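Local coordinates for bromo domain containing protein (Cryptosporidium parvum, PDB 5U9N) that probably recognises acetylated lysine side chains through its bromodomains, the second of which binds the inhibitor bromosporine in its pocket, at residues Phe27-Pro32 with Lys104-Asn109; Arg15-Leu20 with Ile58-Arg63; Ser108-Phe113 with Asp125-Ser130. All coordinates share one frame; numbering follows the deposited sequence.

Interaction 1: Phe27-Pro32 with Lys104-Asn109. With BMF (Bromosporine), chain C.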
loop_
_atom_site.group_PDB
_atom_site.type_symbol
_atom_site.label_atom_id
_atom_site.label_comp_id
_atom_site.label_asym_id
_atom_site.label_seq_id
_atom_site.Cartn_x
_atom_site.Cartn_y
_atom_site.Cartn_z
ATOM N N PHE A 27 6.903 5.287 -6.567
ATOM C CA PHE A 27 6.574 6.679 -6.228
ATOM C C PHE A 27 5.049 6.928 -6.317
ATOM O O PHE A 27 4.533 7.793 -5.611
ATOM C CB PHE A 27 7.334 7.672 -7.154
ATOM C CG PHE A 27 6.873 7.685 -8.597
ATOM C CD1 PHE A 27 5.853 8.525 -9.009
ATOM C CD2 PHE A 27 7.471 6.870 -9.541
ATOM C CE1 PHE A 27 5.417 8.521 -10.335
ATOM C CE2 PHE A 27 7.002 6.834 -10.852
ATOM C CZ PHE A 27 5.977 7.658 -11.241
ATOM N N LEU A 28 4.333 6.166 -7.178
ATOM C CA LEU A 28 2.879 6.331 -7.346
ATOM C C LEU A 28 2.127 6.165 -6.038
ATOM O O LEU A 28 1.189 6.907 -5.769
ATOM C CB LEU A 28 2.328 5.311 -8.365
ATOM C CG LEU A 28 2.766 5.482 -9.840
ATOM C CD1 LEU A 28 2.288 4.300 -10.688
ATOM C CD2 LEU A 28 2.236 6.776 -10.422
ATOM N N PHE A 29 2.557 5.211 -5.213
ATOM C CA PHE A 29 1.856 4.826 -4.008
ATOM C C PHE A 29 2.498 5.343 -2.725
ATOM O O PHE A 29 2.076 4.929 -1.633
ATOM C CB PHE A 29 1.813 3.306 -3.951
ATOM C CG PHE A 29 1.579 2.664 -5.295
ATOM C CD1 PHE A 29 0.339 2.737 -5.910
ATOM C CD2 PHE A 29 2.621 2.059 -5.984
ATOM C CE1 PHE A 29 0.120 2.143 -7.145
ATOM C CE2 PHE A 29 2.399 1.452 -7.222
ATOM C CZ PHE A 29 1.145 1.490 -7.790
ATOM N N GLU A 30 3.480 6.250 -2.824
ATOM C CA GLU A 30 4.227 6.697 -1.656
ATOM C C GLU A 30 3.442 7.698 -0.821
ATOM O O GLU A 30 3.288 7.499 0.383
ATOM C CB GLU A 30 5.567 7.310 -2.092
ATOM C CG GLU A 30 6.489 7.699 -0.951
ATOM C CD GLU A 30 6.720 6.618 0.082
ATOM O OE1 GLU A 30 6.798 5.433 -0.309
ATOM O OE2 GLU A 30 6.844 6.954 1.283
ATOM N N ASN A 31 2.951 8.759 -1.439
ATOM C CA ASN A 31 2.258 9.818 -0.713
ATOM C C ASN A 31 0.804 9.907 -1.154
ATOM O O ASN A 31 0.461 9.403 -2.225
ATOM C CB ASN A 31 2.972 11.160 -0.935
ATOM C CG ASN A 31 4.441 11.094 -0.582
ATOM O OD1 ASN A 31 4.817 10.749 0.553
ATOM N ND2 ASN A 31 5.308 11.344 -1.558
ATOM N N PRO A 32 -0.071 10.570 -0.356
ATOM C CA PRO A 32 -1.491 10.654 -0.742
ATOM C C PRO A 32 -1.716 11.351 -2.080
ATOM O O PRO A 32 -1.198 12.443 -2.310
ATOM C CB PRO A 32 -2.131 11.451 0.406
ATOM C CG PRO A 32 -1.212 11.268 1.556
ATOM C CD PRO A 32 0.164 11.195 0.963
ATOM N N LYS A 104 -3.201 -3.742 0.343
ATOM C CA LYS A 104 -3.945 -4.187 -0.830
ATOM C C LYS A 104 -4.960 -3.147 -1.284
ATOM O O LYS A 104 -5.239 -3.063 -2.477
ATOM C CB LYS A 104 -4.628 -5.500 -0.566
ATOM C CG LYS A 104 -3.652 -6.641 -0.468
ATOM C CD LYS A 104 -4.383 -7.951 -0.312
ATOM C CE LYS A 104 -3.531 -9.130 -0.664
ATOM N NZ LYS A 104 -4.252 -10.428 -0.390
ATOM N N LEU A 105 -5.463 -2.325 -0.356
ATOM C CA LEU A 105 -6.373 -1.203 -0.666
ATOM C C LEU A 105 -5.704 -0.189 -1.627
ATOM O O LEU A 105 -6.372 0.366 -2.489
ATOM C CB LEU A 105 -6.788 -0.497 0.653
ATOM C CG LEU A 105 -7.667 0.727 0.546
ATOM C CD1 LEU A 105 -9.032 0.377 0.010
ATOM C CD2 LEU A 105 -7.791 1.393 1.878
ATOM N N ILE A 106 -4.399 0.051 -1.450
ATOM C CA ILE A 106 -3.588 0.940 -2.294
ATOM C C ILE A 106 -3.627 0.455 -3.743
ATOM O O ILE A 106 -3.786 1.248 -4.650
ATOM C CB ILE A 106 -2.110 0.983 -1.765
ATOM C CG1 ILE A 106 -2.034 1.698 -0.414
ATOM C CG2 ILE A 106 -1.149 1.671 -2.770
ATOM C CD1 ILE A 106 -0.668 1.601 0.270
ATOM N N PHE A 107 -3.406 -0.830 -3.957
ATOM C CA PHE A 107 -3.346 -1.399 -5.305
ATOM C C PHE A 107 -4.739 -1.576 -5.944
ATOM O O PHE A 107 -4.839 -1.391 -7.150
ATOM C CB PHE A 107 -2.593 -2.741 -5.282
ATOM C CG PHE A 107 -1.204 -2.633 -4.673
ATOM C CD1 PHE A 107 -0.374 -1.557 -4.974
ATOM C CD2 PHE A 107 -0.757 -3.568 -3.751
ATOM C CE1 PHE A 107 0.874 -1.425 -4.368
ATOM C CE2 PHE A 107 0.483 -3.419 -3.126
ATOM C CZ PHE A 107 1.274 -2.331 -3.415
ATOM N N SER A 108 -5.810 -1.868 -5.164
ATOM C CA SER A 108 -7.143 -2.013 -5.734
ATOM C C SER A 108 -7.743 -0.668 -6.074
ATOM O O SER A 108 -8.520 -0.577 -7.027
ATOM C CB SER A 108 -8.071 -2.773 -4.786
ATOM O OG SER A 108 -8.275 -2.112 -3.552
ATOM N N ASN A 109 -7.420 0.382 -5.301
ATOM C CA ASN A 109 -7.915 1.732 -5.621
ATOM C C ASN A 109 -7.294 2.195 -6.943
ATOM O O ASN A 109 -7.983 2.733 -7.806
ATOM C CB ASN A 109 -7.557 2.731 -4.507
ATOM C CG ASN A 109 -8.339 2.539 -3.236
ATOM O OD1 ASN A 109 -9.326 1.803 -3.188
ATOM N ND2 ASN A 109 -7.902 3.191 -2.173
HETATM C C10 BMF C . 0.517 9.804 -9.423
HETATM N N12 BMF C . -0.959 8.120 -8.698
HETATM C C15 BMF C . -2.667 8.387 -10.998
HETATM C C17 BMF C . -3.623 9.415 -13.074
HETATM C C20 BMF C . -4.112 9.661 -16.237
HETATM C C22 BMF C . -1.531 9.132 -10.807
HETATM C C26 BMF C . -1.950 6.007 -6.794
HETATM C C28 BMF C . 2.169 11.376 -10.193
HETATM C C01 BMF C . 4.124 12.109 -8.778
HETATM C C02 BMF C . 2.864 11.305 -8.988
HETATM C C03 BMF C . 2.356 10.448 -7.993
HETATM N N04 BMF C . 3.029 10.301 -6.749
HETATM S S05 BMF C . 2.578 10.989 -5.343
HETATM C C06 BMF C . 0.866 10.679 -5.156
HETATM O O07 BMF C . 3.280 10.299 -4.303
HETATM O O08 BMF C . 2.772 12.398 -5.488
HETATM C C09 BMF C . 1.204 9.704 -8.217
HETATM C C11 BMF C . -0.694 8.992 -9.645
HETATM N N13 BMF C . -2.100 7.378 -8.902
HETATM C C14 BMF C . -2.978 7.450 -9.960
HETATM N N16 BMF C . -3.575 8.448 -12.091
HETATM O O18 BMF C . -4.634 9.129 -13.937
HETATM C C19 BMF C . -4.883 10.093 -15.017
HETATM O O21 BMF C . -2.869 10.360 -13.176
HETATM N N23 BMF C . -3.989 6.620 -9.736
HETATM N N24 BMF C . -3.754 5.996 -8.514
HETATM C C25 BMF C . -2.623 6.444 -8.042
HETATM C C27 BMF C . 1.017 10.646 -10.413
#

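Interaction 2: Arg15-Leu20 with Ile58-Arg63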
loop_
_atom_site.group_PDB
_atom_site.type_symbol
_atom_site.label_atom_id
_atom_site.label_comp_id
_atom_site.label_asym_id
_atom_site.label_seq_id
_atom_site.Cartn_x
_atom_site.Cartn_y
_atom_site.Cartn_z
ATOM N N ARG A 15 9.481 -3.933 7.130
ATOM C CA ARG A 15 10.466 -4.568 6.236
ATOM C C ARG A 15 9.836 -4.805 4.855
ATOM O O ARG A 15 10.424 -4.428 3.843
ATOM C CB ARG A 15 10.939 -5.913 6.827
ATOM C CG ARG A 15 12.058 -6.580 6.040
ATOM C CD ARG A 15 12.379 -7.979 6.574
ATOM N NE ARG A 15 11.295 -8.946 6.321
ATOM C CZ ARG A 15 11.070 -9.569 5.161
ATOM N NH1 ARG A 15 11.837 -9.324 4.106
ATOM N NH2 ARG A 15 10.070 -10.429 5.047
ATOM N N ILE A 16 8.639 -5.417 4.823
ATOM C CA ILE A 16 7.952 -5.730 3.569
ATOM C C ILE A 16 7.526 -4.439 2.841
ATOM O O ILE A 16 7.686 -4.347 1.628
ATOM C CB ILE A 16 6.748 -6.667 3.825
ATOM C CG1 ILE A 16 7.267 -8.079 4.184
ATOM C CG2 ILE A 16 5.799 -6.709 2.593
ATOM C CD1 ILE A 16 6.226 -9.009 4.713
ATOM N N LEU A 17 7.014 -3.455 3.576
ATOM C CA LEU A 17 6.656 -2.145 3.016
ATOM C C LEU A 17 7.873 -1.501 2.335
ATOM O O LEU A 17 7.761 -0.995 1.220
ATOM C CB LEU A 17 6.148 -1.227 4.136
ATOM C CG LEU A 17 5.425 0.045 3.691
ATOM C CD1 LEU A 17 4.019 -0.263 3.232
ATOM C CD2 LEU A 17 5.384 1.056 4.824
ATOM N N ASN A 18 9.040 -1.550 2.999
ATOM C CA ASN A 18 10.281 -1.009 2.447
ATOM C C ASN A 18 10.732 -1.761 1.191
ATOM O O ASN A 18 11.394 -1.167 0.346
ATOM C CB ASN A 18 11.408 -1.044 3.499
ATOM C CG ASN A 18 11.350 0.093 4.492
ATOM O OD1 ASN A 18 10.681 1.108 4.281
ATOM N ND2 ASN A 18 12.116 -0.020 5.565
ATOM N N LEU A 19 10.418 -3.060 1.080
ATOM C CA LEU A 19 10.741 -3.824 -0.124
ATOM C C LEU A 19 9.791 -3.446 -1.290
ATOM O O LEU A 19 10.230 -3.415 -2.424
ATOM C CB LEU A 19 10.691 -5.339 0.141
ATOM C CG LEU A 19 11.837 -5.896 0.953
ATOM C CD1 LEU A 19 11.502 -7.262 1.476
ATOM C CD2 LEU A 19 13.129 -5.962 0.121
ATOM N N LEU A 20 8.521 -3.108 -1.014
ATOM C CA LEU A 20 7.619 -2.629 -2.079
ATOM C C LEU A 20 8.013 -1.247 -2.587
ATOM O O LEU A 20 7.610 -0.876 -3.689
ATOM C CB LEU A 20 6.187 -2.561 -1.588
ATOM C CG LEU A 20 5.509 -3.854 -1.304
ATOM C CD1 LEU A 20 4.181 -3.595 -0.685
ATOM C CD2 LEU A 20 5.397 -4.693 -2.562
ATOM N N ILE A 58 3.354 5.965 3.086
ATOM C CA ILE A 58 3.776 6.836 4.194
ATOM C C ILE A 58 2.675 6.869 5.274
ATOM O O ILE A 58 2.998 6.870 6.462
ATOM C CB ILE A 58 4.162 8.264 3.687
ATOM C CG1 ILE A 58 4.951 9.036 4.775
ATOM C CG2 ILE A 58 2.929 9.081 3.249
ATOM C CD1 ILE A 58 6.311 8.341 5.215
ATOM N N THR A 59 1.383 6.804 4.859
ATOM C CA THR A 59 0.243 6.777 5.798
ATOM C C THR A 59 0.227 5.441 6.577
ATOM O O THR A 59 -0.033 5.445 7.763
ATOM C CB THR A 59 -1.082 7.004 5.052
ATOM O OG1 THR A 59 -1.105 8.326 4.556
ATOM C CG2 THR A 59 -2.291 6.800 5.941
ATOM N N ILE A 60 0.524 4.327 5.914
ATOM C CA ILE A 60 0.592 3.018 6.579
ATOM C C ILE A 60 1.787 2.998 7.542
ATOM O O ILE A 60 1.640 2.541 8.679
ATOM C CB ILE A 60 0.680 1.859 5.548
ATOM C CG1 ILE A 60 -0.625 1.737 4.764
ATOM C CG2 ILE A 60 0.993 0.542 6.256
ATOM C CD1 ILE A 60 -0.564 0.704 3.580
ATOM N N GLU A 61 2.983 3.442 7.062
ATOM C CA GLU A 61 4.206 3.518 7.893
ATOM C C GLU A 61 3.958 4.305 9.173
ATOM O O GLU A 61 4.358 3.864 10.240
ATOM C CB GLU A 61 5.371 4.175 7.119
ATOM C CG GLU A 61 6.651 4.285 7.957
ATOM C CD GLU A 61 7.911 4.672 7.207
ATOM O OE1 GLU A 61 9.015 4.385 7.721
ATOM O OE2 GLU A 61 7.798 5.248 6.099
ATOM N N LYS A 62 3.330 5.479 9.063
ATOM C CA LYS A 62 3.011 6.301 10.231
ATOM C C LYS A 62 1.979 5.605 11.156
ATOM O O LYS A 62 2.053 5.775 12.368
ATOM C CB LYS A 62 2.490 7.683 9.798
ATOM C CG LYS A 62 3.595 8.605 9.274
ATOM C CD LYS A 62 3.036 9.948 8.788
ATOM C CE LYS A 62 4.122 10.904 8.352
ATOM N N ARG A 63 1.031 4.818 10.590
ATOM C CA ARG A 63 0.068 4.056 11.404
ATOM C C ARG A 63 0.759 2.879 12.166
ATOM O O ARG A 63 0.294 2.505 13.246
ATOM C CB ARG A 63 -1.069 3.506 10.546
ATOM C CG ARG A 63 -2.104 4.530 10.118
ATOM C CD ARG A 63 -3.431 3.860 9.825
ATOM N NE ARG A 63 -4.250 4.636 8.900
ATOM C CZ ARG A 63 -5.506 4.335 8.572
ATOM N NH1 ARG A 63 -6.173 5.093 7.710
ATOM N NH2 ARG A 63 -6.107 3.274 9.110
#

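Interaction 3: Ser108-Phe113 with Asp125-Ser130. With BMF (Bromosporine), chain C.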
loop_
_atom_site.group_PDB
_atom_site.type_symbol
_atom_site.label_atom_id
_atom_site.label_comp_id
_atom_site.label_asym_id
_atom_site.label_seq_id
_atom_site.Cartn_x
_atom_site.Cartn_y
_atom_site.Cartn_z
ATOM N N SER A 108 -5.810 -1.868 -5.164
ATOM C CA SER A 108 -7.143 -2.013 -5.734
ATOM C C SER A 108 -7.743 -0.668 -6.074
ATOM O O SER A 108 -8.520 -0.577 -7.027
ATOM C CB SER A 108 -8.071 -2.773 -4.786
ATOM O OG SER A 108 -8.275 -2.112 -3.552
ATOM N N ASN A 109 -7.420 0.382 -5.301
ATOM C CA ASN A 109 -7.915 1.732 -5.621
ATOM C C ASN A 109 -7.294 2.195 -6.943
ATOM O O ASN A 109 -7.983 2.733 -7.806
ATOM C CB ASN A 109 -7.557 2.731 -4.507
ATOM C CG ASN A 109 -8.339 2.539 -3.236
ATOM O OD1 ASN A 109 -9.326 1.803 -3.188
ATOM N ND2 ASN A 109 -7.902 3.191 -2.173
ATOM N N CYS A 110 -6.014 1.927 -7.111
ATOM C CA CYS A 110 -5.302 2.278 -8.322
ATOM C C CYS A 110 -5.844 1.491 -9.515
ATOM O O CYS A 110 -5.973 2.041 -10.595
ATOM C CB CYS A 110 -3.807 2.044 -8.141
ATOM S SG CYS A 110 -2.825 2.447 -9.594
ATOM N N MET A 111 -6.178 0.235 -9.317
ATOM C CA MET A 111 -6.696 -0.600 -10.397
ATOM C C MET A 111 -8.183 -0.319 -10.677
ATOM O O MET A 111 -8.631 -0.600 -11.781
ATOM C CB MET A 111 -6.462 -2.086 -10.081
ATOM C CG MET A 111 -4.971 -2.467 -10.167
ATOM S SD MET A 111 -4.671 -4.226 -10.087
ATOM C CE MET A 111 -4.674 -4.484 -8.330
ATOM N N ILE A 112 -8.928 0.292 -9.735
ATOM C CA ILE A 112 -10.327 0.720 -10.009
ATOM C C ILE A 112 -10.329 2.078 -10.743
ATOM O O ILE A 112 -11.169 2.300 -11.617
ATOM C CB ILE A 112 -11.166 0.796 -8.694
ATOM C CG1 ILE A 112 -11.419 -0.604 -8.169
ATOM C CG2 ILE A 112 -12.522 1.551 -8.895
ATOM C CD1 ILE A 112 -11.730 -0.672 -6.796
ATOM N N PHE A 113 -9.432 2.997 -10.352
ATOM C CA PHE A 113 -9.416 4.350 -10.887
ATOM C C PHE A 113 -8.762 4.444 -12.275
ATOM O O PHE A 113 -9.153 5.309 -13.066
ATOM C CB PHE A 113 -8.679 5.295 -9.909
ATOM C CG PHE A 113 -8.802 6.771 -10.247
ATOM C CD1 PHE A 113 -10.014 7.434 -10.107
ATOM C CD2 PHE A 113 -7.707 7.489 -10.710
ATOM C CE1 PHE A 113 -10.140 8.788 -10.455
ATOM C CE2 PHE A 113 -7.832 8.835 -11.063
ATOM C CZ PHE A 113 -9.049 9.483 -10.922
ATOM N N ASP A 125 -0.881 -1.333 -14.410
ATOM C CA ASP A 125 0.076 -2.455 -14.462
ATOM C C ASP A 125 1.098 -2.381 -13.343
ATOM O O ASP A 125 1.575 -3.414 -12.901
ATOM C CB ASP A 125 0.824 -2.489 -15.816
ATOM C CG ASP A 125 -0.053 -2.767 -17.036
ATOM O OD1 ASP A 125 -1.206 -3.225 -16.851
ATOM O OD2 ASP A 125 0.436 -2.574 -18.180
ATOM N N SER A 126 1.478 -1.167 -12.922
ATOM C CA SER A 126 2.436 -0.989 -11.818
ATOM C C SER A 126 1.807 -1.452 -10.499
ATOM O O SER A 126 2.488 -2.090 -9.702
ATOM C CB SER A 126 2.888 0.469 -11.714
ATOM O OG SER A 126 3.651 0.838 -12.847
ATOM N N ALA A 127 0.503 -1.107 -10.268
ATOM C CA ALA A 127 -0.264 -1.544 -9.076
ATOM C C ALA A 127 -0.380 -3.043 -9.049
ATOM O O ALA A 127 -0.273 -3.654 -7.982
ATOM C CB ALA A 127 -1.659 -0.941 -9.095
ATOM N N LYS A 128 -0.660 -3.641 -10.223
ATOM C CA LYS A 128 -0.806 -5.081 -10.360
ATOM C C LYS A 128 0.495 -5.826 -9.988
ATOM O O LYS A 128 0.420 -6.883 -9.382
ATOM C CB LYS A 128 -1.221 -5.429 -11.801
ATOM C CG LYS A 128 -1.617 -6.885 -12.029
ATOM C CD LYS A 128 -2.898 -7.286 -11.246
ATOM C CE LYS A 128 -3.313 -8.726 -11.465
ATOM N NZ LYS A 128 -3.630 -9.011 -12.897
ATOM N N GLN A 129 1.659 -5.284 -10.345
ATOM C CA GLN A 129 2.944 -5.955 -10.092
ATOM C C GLN A 129 3.392 -5.778 -8.654
ATOM O O GLN A 129 4.059 -6.654 -8.126
ATOM C CB GLN A 129 4.044 -5.444 -11.040
ATOM C CG GLN A 129 3.856 -5.901 -12.482
ATOM C CD GLN A 129 4.632 -5.030 -13.451
ATOM O OE1 GLN A 129 5.682 -4.451 -13.110
ATOM N NE2 GLN A 129 4.145 -4.928 -14.689
ATOM N N SER A 130 3.067 -4.653 -8.027
ATOM C CA SER A 130 3.397 -4.459 -6.611
ATOM C C SER A 130 2.489 -5.330 -5.742
ATOM O O SER A 130 2.936 -5.824 -4.717
ATOM C CB SER A 130 3.295 -2.995 -6.211
ATOM O OG SER A 130 4.450 -2.299 -6.641
HETATM C C10 BMF C . 0.517 9.804 -9.423
HETATM N N12 BMF C . -0.959 8.120 -8.698
HETATM C C15 BMF C . -2.667 8.387 -10.998
HETATM C C17 BMF C . -3.623 9.415 -13.074
HETATM C C20 BMF C . -4.112 9.661 -16.237
HETATM C C22 BMF C . -1.531 9.132 -10.807
HETATM C C26 BMF C . -1.950 6.007 -6.794
HETATM C C28 BMF C . 2.169 11.376 -10.193
HETATM C C01 BMF C . 4.124 12.109 -8.778
HETATM C C02 BMF C . 2.864 11.305 -8.988
HETATM C C03 BMF C . 2.356 10.448 -7.993
HETATM N N04 BMF C . 3.029 10.301 -6.749
HETATM S S05 BMF C . 2.578 10.989 -5.343
HETATM C C06 BMF C . 0.866 10.679 -5.156
HETATM O O07 BMF C . 3.280 10.299 -4.303
HETATM O O08 BMF C . 2.772 12.398 -5.488
HETATM C C09 BMF C . 1.204 9.704 -8.217
HETATM C C11 BMF C . -0.694 8.992 -9.645
HETATM N N13 BMF C . -2.100 7.378 -8.902
HETATM C C14 BMF C . -2.978 7.450 -9.960
HETATM N N16 BMF C . -3.575 8.448 -12.091
HETATM O O18 BMF C . -4.634 9.129 -13.937
HETATM C C19 BMF C . -4.883 10.093 -15.017
HETATM O O21 BMF C . -2.869 10.360 -13.176
HETATM N N23 BMF C . -3.989 6.620 -9.736
HETATM N N24 BMF C . -3.754 5.996 -8.514
HETATM C C25 BMF C . -2.623 6.444 -8.042
HETATM C C27 BMF C . 1.017 10.646 -10.413
#

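Interaction 1: Phe27-Pro32 with Lys104-Asn109
Phe-29 fits against helix 96-113 through two apolar neighbours, Ile-106 and Phe-107. The methyl CG2 of Ile-106 lies 3.6 Å from Phe-29 CB and also reaches CG and CD1, so it covers the root and one flank of the aromatic side chain at an oblique angle. Phe-107 comes in differently: its edge points at the face of Phe-29 in a T-shaped stack, centroids 5.4 Å apart and planes at 89°. Its CE1 stands over the middle of the Phe-29 ring, while Leu-28 CB sits over the opposite face, so the ring is clamped on both sides. Placing CG beside the backbone N (chi1 -39°) sets the Phe-29 ring between them.

One layer out, the same loop meets bromosporine. Leu-28 CD2 packs on the ligand at 3.6 Å from its C10, and the edge of the Phe-27 ring lies near its C01. Two backbone groups hold the sulfonamide: ligand N04 donates to Phe-27 O (3.1 Å), and Asn-31 N donates to ligand O07 (3.3 Å). Both bonds are bent, the first to 136° at the hydrogen. Backbone hydrogen bonds between Phe-29 and Tyr-57 and between Glu-30 and Ile-58 tie the loop to the start of helix 57-65, and Phe-29 also touches Ala-127 of helix 122-139.

Phe-27 to Phe-29 appear to take the place of the WPF shelf of BET bromodomains. The side chain of Phe-29 meets helix 96-113 by apolar contact without a hydrogen bond; the polar grip on the sulfonamide is the backbone's, through Phe-27 O and Asn-31 N.

Interaction 2: Arg15-Leu20 with Ile58-Arg63
Leu-17 does most of the work between helix 9-20 and helix 57-65: it loses 68 Å² of surface to the contact, Glu-61 32 Å² and Ile-60 23 Å². Its CB points at the opposing helix, and a first torsion of -166°, with CG anti to the backbone N, carries both terminal methyls forward. They divide between two neighbours. CD2 lies 3.9 Å from Glu-61 CB and comes close to the Glu-61 backbone N, the two side chains crossing at about a right angle. CD1 makes a looser contact, 4.4 Å from Ile-60 CG2, on the inner side of the helix.

The side chain of Glu-61 takes part through CB. From there it runs out extended to a salt bridge between OE2 and Arg-21 NH2, just beyond helix 9-20. Arg-21 NE is hydrogen-bonded to Asn-18 OD1, and its NH1 pairs with Glu-30, so one guanidinium links the end of helix 9-20 to helix 57-65 and to the loop that follows helix 9-20. Ile-60, by contrast, turns inward, where it packs on Phe-99, Leu-102, Val-103 and Ile-106 of helix 96-113.

The contact itself is apolar, a leucine of helix 9-20 (αZ) set against helix 57-65 (αA), and it joins these two members of the left-handed four-helix bundle that defines the bromodomain fold.

Interaction 3: Ser108-Phe113 with Asp125-Ser130
Helices 108-113 and 125-130 run nearly antiparallel, at 153° between their N-to-C directions, with axes 8.7 Å apart at closest approach and Cys-110 level with Ala-127. That small residue is the centre of the contact: the methyl of Ala-127 points into the gap and meets both Cys-110 and Met-111. Cys-110 SG, anti to its own backbone N (chi1 180°), approaches Ala-127 CB to 3.6 Å, and on the pocket side it lies 3.8 Å from N24 of bromosporine. The cysteine therefore lies between Ala-127 and the ligand's triazole.

Met-111 covers the outer flank. Its CG rests 3.8 Å from Ala-127 CB, and its sulfur continues to Lys-128, where SD lies 3.7 Å from CD. The two side chains cross at about a right angle, and the lysine's bend at chi2 (65°) brings CD beside the sulfur before the rest of the chain turns away. The alkyl part of Lys-128 thus packs on Met-111, at the solvent-facing margin of a partly buried contact. Met-111 also reaches Tyr-124 and Leu-131 of helix 122-139.

At the end of helix 96-113, Phe-113 CD2 comes within 3.9 Å of ligand N23, and its ring makes an edge-to-face pair with Tyr-47 of helix 41-50. Cys-110 O accepts a hydrogen bond from Asn-114 ND2, which orients the side-chain amide whose OD1 is hydrogen-bonded to bromosporine. Ile-123, another pocket residue, touches Cys-110 from helix 122-139.

This is the αB-αC hairpin of the bromodomain bundle; its ends next to the BC loop, with that loop, line the site that in bromodomains receives acetyl-lysine and here holds bromosporine.

All three contacts lie within the one bromodomain. Interactions 1 and 3 are neighbours, with centres about 8 Å apart; they share Ser-108 and Asn-109 on helix 96-113, both touch bromosporine, and Phe-29 and Phe-107 of the first pack on Ala-127 and Ser-130 of the third. Interaction 2 sits about 11 Å from interaction 1 and about 17 Å from interaction 3, centre to centre, away from the pocket. Along the chain, interactions 1 and 2 alternate their segments, whereas interaction 2 closes before interaction 3 opens. Ile-60 packing on Ile-106 connects interaction 2 to interaction 1, and Leu-20 packing on Ser-130 connects it to interaction 3.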